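Local coordinates for protein prolyl-tRNA synthetase (Giardia lamblia ATCC 50803, PDB 3IAL) that probably joins L-proline to its cognate tRNA(Pro) at the expense of ATP, passing through a prolyl-adenylate intermediate, at residues 218-223 against 242-247; 34-39 against 49-54. All blocks are in the same frame, centred on the assembly; numbering follows the deposited sequence.

Contact 1: residues 218-223 against 242-247. With PR8 (5'-O-[(R)-hydroxy{[(2S)-pyrrolidin-2-ylcarbonyl]oxy}phosphoryl]adenosine), chain H.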
# COMPACT_ATOMS: atom_id res chain seq x y z
N PRO B 218 25.96 -1.04 -7.23
CA PRO B 218 27.04 -0.39 -6.49
C PRO B 218 27.09 -0.84 -5.03
O PRO B 218 26.18 -0.54 -4.26
CB PRO B 218 26.69 1.09 -6.60
CG PRO B 218 25.88 1.20 -7.85
CD PRO B 218 25.07 -0.06 -7.87
N GLY B 219 28.16 -1.55 -4.68
CA GLY B 219 28.31 -2.12 -3.34
C GLY B 219 28.12 -3.62 -3.28
O GLY B 219 28.61 -4.27 -2.36
N ALA B 220 27.41 -4.19 -4.26
CA ALA B 220 27.16 -5.63 -4.30
C ALA B 220 28.43 -6.44 -4.54
O ALA B 220 29.36 -5.96 -5.18
CB ALA B 220 26.14 -5.96 -5.39
N ASP B 221 28.45 -7.66 -4.00
CA ASP B 221 29.44 -8.67 -4.37
C ASP B 221 29.12 -9.32 -5.72
O ASP B 221 30.02 -9.67 -6.47
CB ASP B 221 29.51 -9.78 -3.30
CG ASP B 221 30.43 -9.43 -2.13
OD1 ASP B 221 31.04 -8.33 -2.10
OD2 ASP B 221 30.55 -10.29 -1.23
N TYR B 222 27.84 -9.55 -5.99
CA TYR B 222 27.39 -9.89 -7.34
C TYR B 222 25.91 -9.58 -7.47
O TYR B 222 25.20 -9.41 -6.47
CB TYR B 222 27.69 -11.35 -7.72
CG TYR B 222 27.00 -12.41 -6.86
CD1 TYR B 222 27.60 -12.88 -5.69
CD2 TYR B 222 25.77 -12.94 -7.22
CE1 TYR B 222 26.98 -13.84 -4.91
CE2 TYR B 222 25.15 -13.91 -6.45
CZ TYR B 222 25.76 -14.35 -5.29
OH TYR B 222 25.15 -15.30 -4.50
N SER B 223 25.46 -9.49 -8.72
CA SER B 223 24.10 -9.06 -9.04
C SER B 223 23.47 -10.00 -10.05
O SER B 223 24.10 -10.37 -11.05
CB SER B 223 24.11 -7.63 -9.58
OG SER B 223 24.33 -6.69 -8.54
N HIS B 242 20.39 -9.08 -5.43
CA HIS B 242 21.81 -8.86 -5.11
C HIS B 242 22.30 -9.53 -3.83
O HIS B 242 21.62 -9.54 -2.81
CB HIS B 242 22.07 -7.36 -5.02
CG HIS B 242 21.45 -6.59 -6.13
ND1 HIS B 242 22.04 -6.47 -7.37
CD2 HIS B 242 20.27 -5.92 -6.22
CE1 HIS B 242 21.26 -5.76 -8.16
NE2 HIS B 242 20.18 -5.42 -7.49
N ASN B 243 23.51 -10.07 -3.91
CA ASN B 243 24.23 -10.57 -2.74
C ASN B 243 25.27 -9.50 -2.41
O ASN B 243 26.21 -9.29 -3.17
CB ASN B 243 24.90 -11.92 -3.05
CG ASN B 243 25.44 -12.61 -1.79
OD1 ASN B 243 25.85 -11.95 -0.83
ND2 ASN B 243 25.44 -13.94 -1.80
N LEU B 244 25.06 -8.80 -1.30
CA LEU B 244 25.90 -7.68 -0.92
C LEU B 244 27.11 -8.11 -0.07
O LEU B 244 27.96 -7.28 0.27
CB LEU B 244 25.07 -6.64 -0.16
CG LEU B 244 23.86 -6.10 -0.93
CD1 LEU B 244 23.16 -5.03 -0.10
CD2 LEU B 244 24.30 -5.53 -2.28
N GLY B 245 27.19 -9.40 0.24
CA GLY B 245 28.27 -9.94 1.04
C GLY B 245 28.28 -9.36 2.44
O GLY B 245 27.22 -9.18 3.05
N GLN B 246 29.48 -9.07 2.93
CA GLN B 246 29.66 -8.49 4.26
C GLN B 246 30.11 -7.03 4.21
O GLN B 246 30.31 -6.41 5.25
CB GLN B 246 30.68 -9.33 5.03
CG GLN B 246 30.14 -10.68 5.46
CD GLN B 246 31.23 -11.63 5.90
OE1 GLN B 246 32.18 -11.90 5.15
NE2 GLN B 246 31.10 -12.18 7.11
N ARG B 247 30.22 -6.47 3.01
CA ARG B 247 30.75 -5.11 2.81
C ARG B 247 29.99 -4.04 3.57
O ARG B 247 30.59 -3.23 4.28
CB ARG B 247 30.78 -4.76 1.31
CG ARG B 247 31.95 -5.37 0.55
CD ARG B 247 31.70 -5.43 -0.97
NE ARG B 247 31.57 -4.11 -1.59
CZ ARG B 247 32.57 -3.28 -1.85
NH1 ARG B 247 32.32 -2.11 -2.43
NH2 ARG B 247 33.83 -3.59 -1.53
C PR8 H . 18.37 -2.23 -6.30
N PR8 H . 18.31 -1.76 -3.93
O PR8 H . 18.15 -1.02 -6.42
P PR8 H . 18.28 -2.45 -8.78
N1 PR8 H . 12.49 3.74 -13.52
C2 PR8 H . 11.75 2.67 -13.26
N3 PR8 H . 12.25 1.58 -12.68
C4 PR8 H . 13.54 1.52 -12.33
C5 PR8 H . 14.35 2.62 -12.59
C6 PR8 H . 13.79 3.75 -13.19
N6 PR8 H . 14.55 4.82 -13.44
N7 PR8 H . 15.57 2.33 -12.16
C8 PR8 H . 15.54 1.09 -11.65
N9 PR8 H . 14.30 0.59 -11.76
CA PR8 H . 18.47 -2.85 -4.91
CB PR8 H . 17.30 -3.80 -4.72
CD PR8 H . 17.30 -2.19 -2.97
CG PR8 H . 16.33 -3.02 -3.82
C1' PR8 H . 13.90 -0.78 -11.30
O10 PR8 H . 18.58 -3.10 -7.33
O1P PR8 H . 19.31 -1.48 -9.21
C2' PR8 H . 14.54 -1.91 -12.14
O2' PR8 H . 13.58 -2.95 -12.37
O2P PR8 H . 18.23 -3.70 -9.78
C3' PR8 H . 15.60 -2.46 -11.21
O3' PR8 H . 15.90 -3.81 -11.55
C4' PR8 H . 14.79 -2.40 -9.93
O4' PR8 H . 14.36 -1.02 -9.93
C5' PR8 H . 15.69 -2.74 -8.76
O5' PR8 H . 16.79 -1.86 -8.72
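Ser223 OG and His242 ND1 meet at 2.6 Å, a short hydrogen bond in which either could be the donor, at the open end of the antiparallel hairpin of strands 222-229 and 235-245 within the class II synthetase core. The serine oxygen sits at the edge of the imidazole, and a hydrogen bond from the backbone N of Phe217 steadies it. NE2 gives its hydrogen to the ligand: His242 NE2 lies 2.8 Å from PR8 O10, the oxygen bridging prolyl carbonyl and phosphate, with a weak second bond to PR8 O2P. Bonds at both ring nitrogens thus limit the turning of the imidazole, and Ser223 is a second-shell residue that positions a pocket histidine. On the backbone, Asn243 O is gripped twice, by Asp221 N at 2.9 Å and by Tyr222 N, a classic beta bulge, while Asn243 N returns a bond to Tyr222 O. The Asn243 side chain, CG anti to the backbone N (chi1 -169°), has both polar ends occupied: OD1 closes an Asx turn on Gly245 N, and ND2 donates to Tyr222 OH at 3.0 Å. Beyond the bulge, Leu244 to Arg247 form a type II' turn. Arg247, bent at chi3 (64°), spans back to the loop, where Arg247 NE donates to Gly219 O at 3.1 Å; the oxygen lies in the guanidinium plane, but the nitrogen approaches from above the carbonyl plane. Arg247 NH1 forms a salt bridge with Asp93. Asp221 OD2 comes within 3.2 Å of Gly245 CA. Asn243 CB lies over one face of the Tyr222 ring, 3.7 Å from its centroid, a CH-pi contact; helix 180-201 packs on both residues. Leu244 CD2 packs against Ala220 CB at 3.6 Å.

Contact 2: residues 34-39 against 49-54; sequences AAELVD and VFRPYG
Val49 pairs with Asp39 through two backbone bonds, Asp39 N to Val49 O at 2.8 Å and Val49 N to Asp39 O at 3.0 Å. Phe50 follows as the non-hydrogen-bonded partner of Val38, whose CG1 approaches ring atom CD1; on the second subunit, Leu78 packs against Phe50. Arg51 N donates to Leu37 O from above the carbonyl plane, at 3.1 Å. These strands, 38-39 and 49-50, make a small antiparallel hairpin between two helices: helix 24-34 ends in a Schellman motif at Glu36 (phi 55°), and Arg51 is the N-cap residue of helix 52-71. Bent at chi3 (69°), the Arg51 side chain crosses Val38 and Asp39 and brings one guanidinium face against Glu36. Arg51 NH1 to Glu36 OE2 is a long salt bridge, 3.9 Å, of charge alone, since no N-H points at the oxygen. In the guanidinium plane NH1 instead reaches a water that donates to Val38 O, and Trp134 of the second subunit adds a cation-pi contact. Tyr53 N reaches Glu36 O through another water, and its ring edge meets Leu37 CD2 at 3.8 Å from CD2 of the tyrosine. Gly54 CA lies against Leu37 O, 3.6 Å away, as a CA-H...O contact.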
# COMPACT_ATOMS: atom_id res chain seq x y z
N ALA B 34 -4.23 7.03 -23.96
CA ALA B 34 -5.56 6.62 -24.40
C ALA B 34 -6.27 5.73 -23.38
O ALA B 34 -7.48 5.86 -23.19
CB ALA B 34 -5.48 5.90 -25.76
N ALA B 35 -5.53 4.85 -22.71
CA ALA B 35 -6.12 4.01 -21.66
C ALA B 35 -6.14 4.71 -20.28
O ALA B 35 -6.61 4.15 -19.30
CB ALA B 35 -5.39 2.67 -21.59
N GLU B 36 -5.66 5.96 -20.24
CA GLU B 36 -5.63 6.79 -19.03
C GLU B 36 -4.90 6.10 -17.87
O GLU B 36 -5.40 6.01 -16.75
CB GLU B 36 -7.04 7.25 -18.67
CG GLU B 36 -7.72 7.94 -19.87
CD GLU B 36 -8.94 8.76 -19.51
OE1 GLU B 36 -9.70 8.36 -18.62
OE2 GLU B 36 -9.15 9.81 -20.16
N LEU B 37 -3.71 5.60 -18.17
CA LEU B 37 -2.91 4.86 -17.19
C LEU B 37 -2.08 5.82 -16.34
O LEU B 37 -2.02 5.68 -15.12
CB LEU B 37 -1.97 3.89 -17.91
CG LEU B 37 -2.63 2.80 -18.76
CD1 LEU B 37 -1.58 1.80 -19.27
CD2 LEU B 37 -3.71 2.09 -17.96
N VAL B 38 -1.44 6.77 -17.00
CA VAL B 38 -0.60 7.77 -16.37
C VAL B 38 -0.89 9.13 -16.99
O VAL B 38 -1.52 9.24 -18.04
CB VAL B 38 0.89 7.46 -16.57
CG1 VAL B 38 1.25 6.11 -15.94
CG2 VAL B 38 1.25 7.48 -18.04
N ASP B 39 -0.43 10.17 -16.31
CA ASP B 39 -0.43 11.50 -16.89
C ASP B 39 0.95 12.14 -16.74
O ASP B 39 1.39 12.43 -15.63
CB ASP B 39 -1.52 12.36 -16.26
CG ASP B 39 -1.91 13.52 -17.15
OD1 ASP B 39 -0.99 14.07 -17.79
OD2 ASP B 39 -3.11 13.86 -17.21
N VAL B 49 1.89 11.24 -12.90
CA VAL B 49 0.72 10.87 -12.13
C VAL B 49 0.28 9.46 -12.54
O VAL B 49 0.16 9.18 -13.72
CB VAL B 49 -0.46 11.85 -12.36
CG1 VAL B 49 -1.72 11.41 -11.59
CG2 VAL B 49 -0.05 13.28 -11.96
N PHE B 50 0.08 8.59 -11.55
CA PHE B 50 -0.61 7.33 -11.77
C PHE B 50 -2.11 7.59 -11.68
O PHE B 50 -2.64 7.83 -10.60
CB PHE B 50 -0.22 6.30 -10.70
CG PHE B 50 0.74 5.25 -11.17
CD1 PHE B 50 0.39 4.36 -12.17
CD2 PHE B 50 1.98 5.10 -10.55
CE1 PHE B 50 1.27 3.35 -12.59
CE2 PHE B 50 2.86 4.12 -10.96
CZ PHE B 50 2.50 3.24 -11.98
N ARG B 51 -2.81 7.53 -12.82
CA ARG B 51 -4.27 7.66 -12.82
C ARG B 51 -4.93 6.34 -12.39
O ARG B 51 -4.27 5.30 -12.41
CB ARG B 51 -4.75 8.10 -14.20
CG ARG B 51 -4.10 9.39 -14.68
CD ARG B 51 -4.70 9.87 -15.96
NE ARG B 51 -6.07 10.34 -15.78
CZ ARG B 51 -6.79 10.95 -16.72
NH1 ARG B 51 -6.27 11.18 -17.92
NH2 ARG B 51 -8.03 11.34 -16.45
N PRO B 52 -6.22 6.37 -12.00
CA PRO B 52 -6.88 5.20 -11.38
C PRO B 52 -6.72 3.85 -12.07
O PRO B 52 -6.37 2.86 -11.42
CB PRO B 52 -8.35 5.61 -11.38
CG PRO B 52 -8.32 7.07 -11.20
CD PRO B 52 -7.12 7.53 -12.00
N TYR B 53 -6.99 3.82 -13.37
CA TYR B 53 -6.96 2.57 -14.11
C TYR B 53 -5.55 1.97 -14.10
O TYR B 53 -5.38 0.77 -13.91
CB TYR B 53 -7.46 2.79 -15.55
CG TYR B 53 -7.95 1.52 -16.20
CD1 TYR B 53 -9.17 0.96 -15.82
CD2 TYR B 53 -7.20 0.88 -17.18
CE1 TYR B 53 -9.63 -0.21 -16.41
CE2 TYR B 53 -7.65 -0.30 -17.77
CZ TYR B 53 -8.86 -0.84 -17.37
OH TYR B 53 -9.32 -1.99 -17.93
N GLY B 54 -4.54 2.82 -14.29
CA GLY B 54 -3.15 2.41 -14.17
C GLY B 54 -2.71 2.05 -12.75
O GLY B 54 -2.04 1.04 -12.54
O HOH W 1 -7.42 6.08 -15.19
O HOH W 2 -3.90 10.01 -19.05

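Contact 2 closes before contact 1 opens, so the two follow in series along the chain. Their centres are 36 Å apart, their nearest atoms about 20 Å, and they lie on opposite sides of the chain's centre. No sheet is shared: 34-39 against 49-54 forms its own two-stranded hairpin beside helices 24-34 and 52-71, whereas 218-223 against 242-247 lies in the hairpin 222-229/235-245, whose second strand pairs antiparallel with strand 263-274. Contact 1 reaches prolyl-adenylate directly through His242, while Phe50 in contact 2 stays about 9 Å from it and the hairpin faces the second subunit instead, placing one contact in the active site and the other at the dimer interface.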